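Local coordinates for tryparedoxin II (Crithidia fasciculata, PDB 1I5G), which probably transfers electrons as a thioredoxin-like disulfide oxidoreductase, taking reducing equivalents from trypanothione and passing them to peroxidase-type partners in a trypanosomatid, at residues 30-35 against 138-143. The protein carries 1 engineered substitution. Numbering follows the deposited sequence.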
ATOM      1  N   THR A  30      -1.092  -3.170 -10.893  1.00  2.52           N
ATOM      2  CA  THR A  30      -0.196  -2.221 -10.219  1.00  2.96           C
ATOM      3  C   THR A  30      -0.477  -2.335  -8.727  1.00  3.69           C
ATOM      4  O   THR A  30      -1.659  -2.388  -8.344  1.00  2.82           O
ATOM      5  CB  THR A  30      -0.495  -0.789 -10.670  1.00  5.22           C
ATOM      6  OG1 THR A  30      -0.309  -0.695 -12.089  1.00  6.61           O
ATOM      7  CG2 THR A  30       0.495   0.162 -10.028  1.00  6.25           C
ATOM      8  N   VAL A  31       0.536  -2.395  -7.877  1.00  2.47           N
ATOM      9  CA  VAL A  31       0.382  -2.551  -6.437  1.00  2.11           C
ATOM     10  C   VAL A  31       0.979  -1.299  -5.797  1.00  2.30           C
ATOM     11  O   VAL A  31       2.154  -0.977  -6.018  1.00  2.56           O
ATOM     12  CB  VAL A  31       1.057  -3.825  -5.916  1.00  3.47           C
ATOM     13  CG1 VAL A  31       0.894  -3.865  -4.392  1.00  3.62           C
ATOM     14  CG2 VAL A  31       0.439  -5.062  -6.578  1.00  3.83           C
ATOM     15  N   PHE A  32       0.142  -0.629  -5.021  1.00  2.70           N
ATOM     16  CA  PHE A  32       0.570   0.570  -4.293  1.00  2.83           C
ATOM     17  C   PHE A  32       0.860   0.254  -2.845  1.00  3.47           C
ATOM     18  O   PHE A  32      -0.021  -0.156  -2.089  1.00  4.45           O
ATOM     19  CB  PHE A  32      -0.481   1.693  -4.372  1.00  3.08           C
ATOM     20  CG  PHE A  32      -0.625   2.263  -5.743  1.00  3.89           C
ATOM     21  CD1 PHE A  32      -1.521   1.697  -6.630  1.00  6.46           C
ATOM     22  CD2 PHE A  32       0.142   3.340  -6.200  1.00  4.37           C
ATOM     23  CE1 PHE A  32      -1.677   2.191  -7.912  1.00  7.85           C
ATOM     24  CE2 PHE A  32       0.022   3.855  -7.460  1.00  5.08           C
ATOM     25  CZ  PHE A  32      -0.889   3.278  -8.330  1.00  6.26           C
ATOM     26  N   PHE A  33       2.098   0.495  -2.449  1.00  2.60           N
ATOM     27  CA  PHE A  33       2.574   0.291  -1.095  1.00  3.04           C
ATOM     28  C   PHE A  33       2.327   1.596  -0.375  1.00  2.79           C
ATOM     29  O   PHE A  33       2.867   2.650  -0.704  1.00  2.65           O
ATOM     30  CB  PHE A  33       4.042  -0.065  -1.137  1.00  3.35           C
ATOM     31  CG  PHE A  33       4.342  -1.427  -1.682  1.00  3.97           C
ATOM     32  CD1 PHE A  33       4.455  -1.611  -3.043  1.00  5.49           C
ATOM     33  CD2 PHE A  33       4.510  -2.509  -0.840  1.00  5.68           C
ATOM     34  CE1 PHE A  33       4.729  -2.863  -3.536  1.00  7.09           C
ATOM     35  CE2 PHE A  33       4.791  -3.783  -1.344  1.00  7.21           C
ATOM     36  CZ  PHE A  33       4.897  -3.931  -2.706  1.00  6.52           C
ATOM     37  N   TYR A  34       1.467   1.548   0.633  1.00  2.67           N
ATOM     38  CA  TYR A  34       1.000   2.726   1.346  1.00  3.01           C
ATOM     39  C   TYR A  34       1.616   2.756   2.732  1.00  2.71           C
ATOM     40  O   TYR A  34       1.261   2.013   3.645  1.00  2.28           O
ATOM     41  CB  TYR A  34      -0.547   2.701   1.478  1.00  2.57           C
ATOM     42  CG  TYR A  34      -1.157   3.848   2.269  1.00  2.23           C
ATOM     43  CD1 TYR A  34      -0.588   5.101   2.204  1.00  3.14           C
ATOM     44  CD2 TYR A  34      -2.276   3.695   3.085  1.00  3.48           C
ATOM     45  CE1 TYR A  34      -1.092   6.148   2.887  1.00  2.46           C
ATOM     46  CE2 TYR A  34      -2.780   4.752   3.776  1.00  2.87           C
ATOM     47  CZ  TYR A  34      -2.195   5.999   3.688  1.00  2.74           C
ATOM     48  OH  TYR A  34      -2.662   7.099   4.400  1.00  3.39           O
ATOM     49  N   PHE A  35       2.587   3.639   2.910  1.00  2.05           N
ATOM     50  CA  PHE A  35       3.298   3.845   4.171  1.00  2.50           C
ATOM     51  C   PHE A  35       2.526   4.857   4.986  1.00  2.27           C
ATOM     52  O   PHE A  35       2.351   6.017   4.555  1.00  2.59           O
ATOM     53  CB  PHE A  35       4.727   4.321   3.856  1.00  2.37           C
ATOM     54  CG  PHE A  35       5.540   3.260   3.129  1.00  3.04           C
ATOM     55  CD1 PHE A  35       5.415   3.084   1.768  1.00  2.91           C
ATOM     56  CD2 PHE A  35       6.433   2.441   3.815  1.00  3.62           C
ATOM     57  CE1 PHE A  35       6.157   2.104   1.113  1.00  3.29           C
ATOM     58  CE2 PHE A  35       7.155   1.479   3.175  1.00  4.46           C
ATOM     59  CZ  PHE A  35       7.010   1.325   1.841  1.00  3.77           C
ATOM     60  N   LYS A 138      -7.515  10.358 -14.225  1.00  5.57           N
ATOM     61  CA  LYS A 138      -7.303  10.641 -15.655  1.00  5.86           C
ATOM     62  C   LYS A 138      -5.904  10.305 -16.158  1.00  7.09           C
ATOM     63  O   LYS A 138      -5.694   9.881 -17.293  1.00  8.12           O
ATOM     64  CB  LYS A 138      -7.642  12.096 -16.000  1.00  6.73           C
ATOM     65  CG  LYS A 138      -9.060  12.514 -15.687  1.00  6.71           C
ATOM     66  CD  LYS A 138      -9.266  14.002 -15.848  1.00  7.39           C
ATOM     67  CE  LYS A 138     -10.727  14.299 -15.581  1.00  7.58           C
ATOM     68  NZ  LYS A 138     -11.019  15.772 -15.600  1.00  9.22           N
ATOM     69  N   ASP A 139      -4.882  10.477 -15.316  1.00  6.24           N
ATOM     70  CA  ASP A 139      -3.492  10.295 -15.691  1.00  6.84           C
ATOM     71  C   ASP A 139      -2.829   9.161 -14.951  1.00  5.61           C
ATOM     72  O   ASP A 139      -1.620   8.980 -14.976  1.00  5.30           O
ATOM     73  CB  ASP A 139      -2.709  11.576 -15.403  1.00  8.62           C
ATOM     74  CG  ASP A 139      -3.098  12.746 -16.284  1.00 11.37           C
ATOM     75  OD1 ASP A 139      -3.439  12.521 -17.458  1.00 12.86           O
ATOM     76  OD2 ASP A 139      -3.058  13.908 -15.793  1.00 16.08           O
ATOM     77  N   PHE A 140      -3.652   8.376 -14.283  1.00  4.46           N
ATOM     78  CA  PHE A 140      -3.170   7.168 -13.574  1.00  5.70           C
ATOM     79  C   PHE A 140      -2.419   6.275 -14.561  1.00  6.68           C
ATOM     80  O   PHE A 140      -2.872   6.148 -15.725  1.00  9.10           O
ATOM     81  CB  PHE A 140      -4.393   6.370 -13.115  1.00  6.49           C
ATOM     82  CG  PHE A 140      -4.044   5.063 -12.449  1.00  5.84           C
ATOM     83  CD1 PHE A 140      -3.852   3.897 -13.187  1.00  7.37           C
ATOM     84  CD2 PHE A 140      -3.900   5.007 -11.077  1.00  6.82           C
ATOM     85  CE1 PHE A 140      -3.532   2.719 -12.522  1.00  7.88           C
ATOM     86  CE2 PHE A 140      -3.579   3.828 -10.432  1.00  8.01           C
ATOM     87  CZ  PHE A 140      -3.397   2.703 -11.155  1.00  7.82           C
ATOM     88  N   PRO A 141      -1.305   5.638 -14.185  1.00  6.09           N
ATOM     89  CA  PRO A 141      -0.679   5.592 -12.849  1.00  6.26           C
ATOM     90  C   PRO A 141       0.423   6.614 -12.570  1.00  5.43           C
ATOM     91  O   PRO A 141       1.268   6.402 -11.711  1.00  5.10           O
ATOM     92  CB  PRO A 141      -0.016   4.216 -12.855  1.00  7.94           C
ATOM     93  CG  PRO A 141       0.065   3.835 -14.254  1.00  8.66           C
ATOM     94  CD  PRO A 141      -0.541   4.853 -15.176  1.00  8.12           C
ATOM     95  N   TRP A 142       0.405   7.723 -13.280  1.00  4.66           N
ATOM     96  CA  TRP A 142       1.309   8.821 -13.000  1.00  5.42           C
ATOM     97  C   TRP A 142       2.775   8.400 -13.015  1.00  5.58           C
ATOM     98  O   TRP A 142       3.520   8.643 -12.068  1.00  5.74           O
ATOM     99  CB  TRP A 142       0.932   9.482 -11.685  1.00  5.57           C
ATOM    100  CG  TRP A 142      -0.511   9.646 -11.421  1.00  4.51           C
ATOM    101  CD1 TRP A 142      -1.404  10.491 -12.050  1.00  4.34           C
ATOM    102  CD2 TRP A 142      -1.272   8.925 -10.452  1.00  4.08           C
ATOM    103  NE1 TRP A 142      -2.651  10.322 -11.498  1.00  5.03           N
ATOM    104  CE2 TRP A 142      -2.597   9.381 -10.505  1.00  3.93           C
ATOM    105  CE3 TRP A 142      -0.940   7.955  -9.508  1.00  4.42           C
ATOM    106  CZ2 TRP A 142      -3.593   8.894  -9.658  1.00  4.34           C
ATOM    107  CZ3 TRP A 142      -1.901   7.480  -8.681  1.00  5.50           C
ATOM    108  CH2 TRP A 142      -3.210   7.930  -8.752  1.00  4.98           C
ATOM    109  N   PRO A 143       3.220   7.781 -14.095  1.00  6.72           N
ATOM    110  CA  PRO A 143       4.590   7.270 -14.064  1.00  7.22           C
ATOM    111  C   PRO A 143       5.587   8.406 -13.861  1.00  7.89           C
ATOM    112  O   PRO A 143       5.513   9.468 -14.491  1.00  9.42           O
ATOM    113  CB  PRO A 143       4.777   6.669 -15.447  1.00  7.57           C
ATOM    114  CG  PRO A 143       3.756   7.368 -16.300  1.00  7.62           C
ATOM    115  CD  PRO A 143       2.542   7.545 -15.382  1.00  7.41           C
TER
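Phe32 and Phe140 meet through the outer atoms of their rings: CZ of Phe32 lies 3.5 Å from CE2 of Phe140, and CE1 of Phe32 lies 3.7 Å from CZ of Phe140. All the close approaches join CE and CZ atoms; with centroids 5.7 Å apart and planes inclined at 55°, neither ring covers the other and the pair is not a stack. The side chains approach from opposite directions. Phe32 reaches out of the central strand with CG anti to its carbonyl carbon (chi1 -68°), whereas Phe140 has CG anti to its backbone N (chi1 176°), which brings the ring edge carrying CE2 and CZ up to Phe32. Trp142 adds a looser touch, its benzo edge presenting CZ3 at 4.3 Å from CE2 of Phe32.

A cis peptide precedes Pro141, whose CB rests 3.8 Å above the plane of the Phe140 ring, over its centre, and Trp142 N donates to Asp139 O at 2.9 Å. NE1 of the indole is hydrogen-bonded to OD2 of Asp134, which also receives Asp139 N, while Phe63 on the adjacent strand meets both phenylalanine rings.

The loop following helix 127-133 thus packs Phe140 and Trp142 against Phe32, and Ala127 of that helix touches both Phe32 and Trp142. Since only carbon atoms meet across the contact, it probably rests on dispersion and hydrophobic burial.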